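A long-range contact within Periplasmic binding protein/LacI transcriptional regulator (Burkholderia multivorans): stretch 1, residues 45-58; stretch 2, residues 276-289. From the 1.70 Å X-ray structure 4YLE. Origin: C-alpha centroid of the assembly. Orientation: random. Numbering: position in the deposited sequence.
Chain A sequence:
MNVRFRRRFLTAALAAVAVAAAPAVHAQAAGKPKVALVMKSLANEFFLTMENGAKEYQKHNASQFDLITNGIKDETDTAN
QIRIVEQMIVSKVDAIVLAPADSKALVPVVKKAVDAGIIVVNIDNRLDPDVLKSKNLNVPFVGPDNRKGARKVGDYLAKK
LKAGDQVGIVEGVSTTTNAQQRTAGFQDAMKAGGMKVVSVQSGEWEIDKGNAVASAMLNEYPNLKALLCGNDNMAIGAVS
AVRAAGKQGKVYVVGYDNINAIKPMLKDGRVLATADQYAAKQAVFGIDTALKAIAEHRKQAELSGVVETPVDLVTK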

# COMPACT_ATOMS: atom_id res chain seq x y z
N GLU A 45 7.67 -7.73 -0.29
CA GLU A 45 8.58 -7.31 0.77
C GLU A 45 8.05 -6.17 1.63
O GLU A 45 8.44 -6.03 2.78
CB GLU A 45 9.92 -6.87 0.23
CG GLU A 45 10.98 -6.99 1.33
CD GLU A 45 12.25 -6.23 1.07
OE1 GLU A 45 13.25 -6.92 0.76
OE2 GLU A 45 12.25 -4.97 1.20
N PHE A 46 7.21 -5.32 1.06
CA PHE A 46 6.59 -4.27 1.85
C PHE A 46 5.99 -4.83 3.14
O PHE A 46 6.17 -4.28 4.24
CB PHE A 46 5.52 -3.58 1.03
CG PHE A 46 4.81 -2.46 1.76
CD1 PHE A 46 5.36 -1.19 1.85
CD2 PHE A 46 3.57 -2.68 2.35
CE1 PHE A 46 4.70 -0.17 2.52
CE2 PHE A 46 2.90 -1.67 3.00
CZ PHE A 46 3.46 -0.41 3.10
N PHE A 47 5.25 -5.92 3.03
CA PHE A 47 4.61 -6.48 4.21
C PHE A 47 5.55 -7.29 5.05
O PHE A 47 5.37 -7.37 6.28
CB PHE A 47 3.37 -7.27 3.79
CG PHE A 47 2.32 -6.37 3.25
CD1 PHE A 47 1.67 -5.49 4.10
CD2 PHE A 47 2.04 -6.33 1.90
CE1 PHE A 47 0.73 -4.60 3.60
CE2 PHE A 47 1.10 -5.45 1.40
CZ PHE A 47 0.46 -4.57 2.25
N LEU A 48 6.57 -7.90 4.43
CA LEU A 48 7.56 -8.59 5.24
C LEU A 48 8.31 -7.58 6.10
O LEU A 48 8.54 -7.84 7.28
CB LEU A 48 8.50 -9.40 4.36
CG LEU A 48 7.72 -10.42 3.52
CD1 LEU A 48 8.71 -11.21 2.70
CD2 LEU A 48 6.83 -11.37 4.37
N THR A 49 8.59 -6.41 5.54
CA THR A 49 9.22 -5.31 6.28
C THR A 49 8.31 -4.81 7.40
O THR A 49 8.73 -4.56 8.53
CB THR A 49 9.55 -4.16 5.31
OG1 THR A 49 10.62 -4.58 4.46
CG2 THR A 49 9.98 -2.90 6.07
N MSE A 50 7.03 -4.68 7.08
CA MSE A 50 6.03 -4.30 8.06
C MSE A 50 5.99 -5.30 9.20
O MSE A 50 6.03 -4.90 10.37
CB MSE A 50 4.64 -4.20 7.43
CG MSE A 50 3.59 -3.75 8.38
SE MSE A 50 1.80 -3.75 7.62
CE MSE A 50 2.03 -2.16 6.56
N GLU A 51 5.90 -6.59 8.86
CA GLU A 51 5.83 -7.67 9.85
C GLU A 51 7.05 -7.67 10.75
O GLU A 51 6.92 -7.77 11.97
CB GLU A 51 5.68 -9.03 9.14
CG GLU A 51 5.36 -10.16 10.06
CD GLU A 51 5.26 -11.49 9.35
OE1 GLU A 51 6.02 -11.70 8.39
OE2 GLU A 51 4.43 -12.32 9.76
N ASN A 52 8.23 -7.51 10.16
CA ASN A 52 9.44 -7.51 10.96
C ASN A 52 9.41 -6.37 11.96
O ASN A 52 9.75 -6.56 13.13
CB ASN A 52 10.69 -7.42 10.08
CG ASN A 52 10.91 -8.68 9.28
OD1 ASN A 52 10.51 -9.77 9.69
ND2 ASN A 52 11.54 -8.53 8.12
N GLY A 53 8.98 -5.19 11.51
CA GLY A 53 8.86 -4.03 12.37
C GLY A 53 7.94 -4.26 13.56
O GLY A 53 8.25 -3.92 14.70
N ALA A 54 6.78 -4.82 13.28
CA ALA A 54 5.79 -5.11 14.31
C ALA A 54 6.36 -6.10 15.32
O ALA A 54 6.21 -5.92 16.52
CB ALA A 54 4.54 -5.67 13.68
N LYS A 55 6.99 -7.15 14.82
CA LYS A 55 7.52 -8.19 15.68
C LYS A 55 8.65 -7.64 16.55
O LYS A 55 8.73 -7.96 17.75
CB LYS A 55 7.99 -9.39 14.85
CG LYS A 55 6.82 -10.20 14.26
CD LYS A 55 7.34 -11.49 13.62
CE LYS A 55 6.24 -12.31 12.96
NZ LYS A 55 5.16 -12.68 13.91
N GLU A 56 9.49 -6.79 15.98
CA GLU A 56 10.56 -6.17 16.75
C GLU A 56 9.99 -5.27 17.84
O GLU A 56 10.48 -5.26 18.98
CB GLU A 56 11.46 -5.40 15.83
CG GLU A 56 12.31 -6.35 15.02
CD GLU A 56 12.85 -5.72 13.78
OE1 GLU A 56 12.79 -4.48 13.69
OE2 GLU A 56 13.32 -6.48 12.89
N TYR A 57 8.93 -4.57 17.50
CA TYR A 57 8.22 -3.73 18.46
C TYR A 57 7.64 -4.55 19.61
O TYR A 57 7.76 -4.17 20.77
CB TYR A 57 7.12 -2.95 17.78
CG TYR A 57 6.48 -1.93 18.68
CD1 TYR A 57 7.25 -0.91 19.23
CD2 TYR A 57 5.14 -1.99 19.00
CE1 TYR A 57 6.70 0.02 20.05
CE2 TYR A 57 4.57 -1.04 19.84
CZ TYR A 57 5.38 -0.04 20.36
OH TYR A 57 4.88 0.94 21.19
N GLN A 58 7.00 -5.68 19.29
CA GLN A 58 6.48 -6.53 20.33
C GLN A 58 7.61 -7.07 21.20
O GLN A 58 7.47 -7.13 22.42
CB GLN A 58 5.67 -7.69 19.75
CG GLN A 58 4.86 -8.45 20.80
CD GLN A 58 5.67 -9.49 21.57
OE1 GLN A 58 6.67 -10.01 21.07
NE2 GLN A 58 5.23 -9.83 22.80
N ASP A 276 9.44 6.04 0.15
CA ASP A 276 9.34 5.25 1.36
C ASP A 276 8.12 5.74 2.11
O ASP A 276 8.02 6.92 2.44
CB ASP A 276 10.61 5.36 2.20
CG ASP A 276 10.78 4.19 3.15
OD1 ASP A 276 9.76 3.63 3.60
OD2 ASP A 276 11.93 3.82 3.46
N GLN A 277 7.18 4.83 2.34
CA GLN A 277 5.96 5.14 3.11
C GLN A 277 5.96 4.41 4.44
O GLN A 277 4.93 4.34 5.13
CB GLN A 277 4.68 4.80 2.32
CG GLN A 277 4.58 3.32 1.94
CD GLN A 277 3.18 2.88 1.55
OE1 GLN A 277 2.20 3.33 2.11
NE2 GLN A 277 3.09 1.96 0.59
N TYR A 278 7.12 3.88 4.81
CA TYR A 278 7.36 3.44 6.18
C TYR A 278 6.35 2.41 6.70
O TYR A 278 5.53 2.64 7.61
CB TYR A 278 7.41 4.68 7.06
CG TYR A 278 8.46 5.65 6.53
CD1 TYR A 278 9.79 5.29 6.52
CD2 TYR A 278 8.11 6.91 6.07
CE1 TYR A 278 10.77 6.17 6.03
CE2 TYR A 278 9.09 7.80 5.60
CZ TYR A 278 10.41 7.42 5.58
OH TYR A 278 11.39 8.30 5.13
N ALA A 279 6.49 1.22 6.14
CA ALA A 279 5.64 0.10 6.48
C ALA A 279 5.62 -0.24 7.97
O ALA A 279 4.56 -0.46 8.58
CB ALA A 279 6.07 -1.10 5.69
N ALA A 280 6.81 -0.33 8.55
CA ALA A 280 6.96 -0.74 9.92
C ALA A 280 6.29 0.33 10.79
O ALA A 280 5.64 -0.00 11.76
CB ALA A 280 8.41 -0.89 10.29
N LYS A 281 6.51 1.60 10.47
CA LYS A 281 5.88 2.68 11.22
C LYS A 281 4.36 2.56 11.21
O LYS A 281 3.74 2.72 12.24
CB LYS A 281 6.29 4.04 10.64
CG LYS A 281 5.64 5.23 11.36
CD LYS A 281 5.73 6.49 10.50
CE LYS A 281 7.00 7.21 10.70
NZ LYS A 281 7.09 7.80 12.05
N GLN A 282 3.78 2.25 10.05
CA GLN A 282 2.32 2.17 9.97
C GLN A 282 1.79 1.11 10.90
O GLN A 282 0.79 1.35 11.66
CB GLN A 282 1.86 1.90 8.56
CG GLN A 282 2.14 3.04 7.62
CD GLN A 282 1.55 2.80 6.27
OE1 GLN A 282 0.36 2.51 6.16
NE2 GLN A 282 2.35 2.95 5.22
N ALA A 283 2.45 -0.05 10.93
CA ALA A 283 1.98 -1.14 11.78
C ALA A 283 2.21 -0.80 13.26
O ALA A 283 1.35 -1.08 14.10
CB ALA A 283 2.66 -2.42 11.44
N VAL A 284 3.37 -0.25 13.58
CA VAL A 284 3.66 0.07 14.97
C VAL A 284 2.68 1.15 15.48
O VAL A 284 2.14 1.02 16.58
CB VAL A 284 5.13 0.52 15.17
CG1 VAL A 284 5.37 1.12 16.54
CG2 VAL A 284 6.07 -0.69 14.95
N PHE A 285 2.42 2.16 14.68
CA PHE A 285 1.57 3.26 15.12
C PHE A 285 0.14 2.73 15.16
O PHE A 285 -0.67 3.13 15.98
CB PHE A 285 1.67 4.47 14.19
CG PHE A 285 2.86 5.36 14.41
CD1 PHE A 285 4.04 4.89 14.95
CD2 PHE A 285 2.80 6.68 14.01
CE1 PHE A 285 5.13 5.74 15.11
CE2 PHE A 285 3.86 7.52 14.17
CZ PHE A 285 5.03 7.05 14.72
N GLY A 286 -0.19 1.81 14.26
CA GLY A 286 -1.50 1.18 14.32
C GLY A 286 -1.69 0.41 15.63
O GLY A 286 -2.72 0.54 16.29
N ILE A 287 -0.71 -0.42 15.96
CA ILE A 287 -0.72 -1.18 17.21
C ILE A 287 -0.81 -0.21 18.40
O ILE A 287 -1.64 -0.41 19.29
CB ILE A 287 0.53 -2.08 17.32
CG1 ILE A 287 0.47 -3.19 16.28
CG2 ILE A 287 0.62 -2.70 18.73
CD1 ILE A 287 1.79 -3.91 16.02
N ASP A 288 0.01 0.83 18.41
CA ASP A 288 -0.00 1.79 19.53
C ASP A 288 -1.36 2.45 19.69
O ASP A 288 -1.86 2.63 20.82
CB ASP A 288 1.06 2.87 19.35
CG ASP A 288 2.42 2.47 19.90
OD1 ASP A 288 2.51 1.46 20.63
OD2 ASP A 288 3.39 3.21 19.60
N THR A 289 -1.97 2.82 18.57
CA THR A 289 -3.29 3.42 18.56
C THR A 289 -4.29 2.50 19.27
O THR A 289 -5.08 2.94 20.13
CB THR A 289 -3.76 3.71 17.12
OG1 THR A 289 -2.91 4.72 16.54
CG2 THR A 289 -5.20 4.24 17.14

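Two helices more than two hundred residues apart in sequence, 45-58 and 279-289, pack here with their axes only 7.5 Å apart at closest approach and their N-to-C directions 45° apart. Such intimacy demands small residues at the crossing, and the sequence supplies them: Gly53 and Ala54 on the first helix, Ala279, Ala280 and Ala283 on the second. The backbones come so near that the CA atoms of Met50 and Ala280 lie 4.1 Å apart.

The hollow that makes this possible is Gly53. The methyl of Ala280 settles against its bare backbone, CB of Ala280 lying 3.8 Å from CA of Gly53. A CB built on Gly53 would point toward the second helix and fall 2.3 Å from Ala280 CB, an outright clash, so Ala280 packs into room that a side chain here would invade.

Ala279 is the complementary bump. Its CB points toward the first helix and fits between Phe46 and Met50, 3.8 Å from Met50 CB and 3.5 Å from the carbonyl O of Phe46. Ala279 CB also sits over one face of the Phe46 ring, 3.8 Å from the ring centroid, in a CH-pi contact for which a compact methyl and a flat ring are well matched. At the edge of this ring is the amide of Gln282, whose NE2 donates hydrogen bonds to O and OE1 of Gln277, at 2.9 and 3.1 Å; the NE2 group beside the ring thus has its hydrogen bonds within its own stretch.

Met50, present as selenomethionine, is extended, with chi1 and chi2 both t. Its slender, unbranched chain brings CG to 3.5 Å from CB of Ala283, whose small methyl leaves room for it. One turn on, Ala54 presents only a methyl, and the longer Ile287 reaches across to meet it, CD1 of Ile287 lying 4.0 Å from CB of Ala54.

As the helices diverge, larger side chains bridge the widening gap. Tyr57 points toward the second helix and lays one ring face over Val284, whose CG1 stands 3.7 Å from the centroid and just 4° off the ring normal. The branched valine also places CG2 3.8 Å from CB of Tyr57, so both methyls pack on the tyrosine, CG1 over the ring centre and CG2 nearer CB. Beyond the ring, Tyr57 OH donates a very short hydrogen bond of 2.5 Å to OD1 of Asp288, the one hydrogen bond between the stretches in a largely apolar contact.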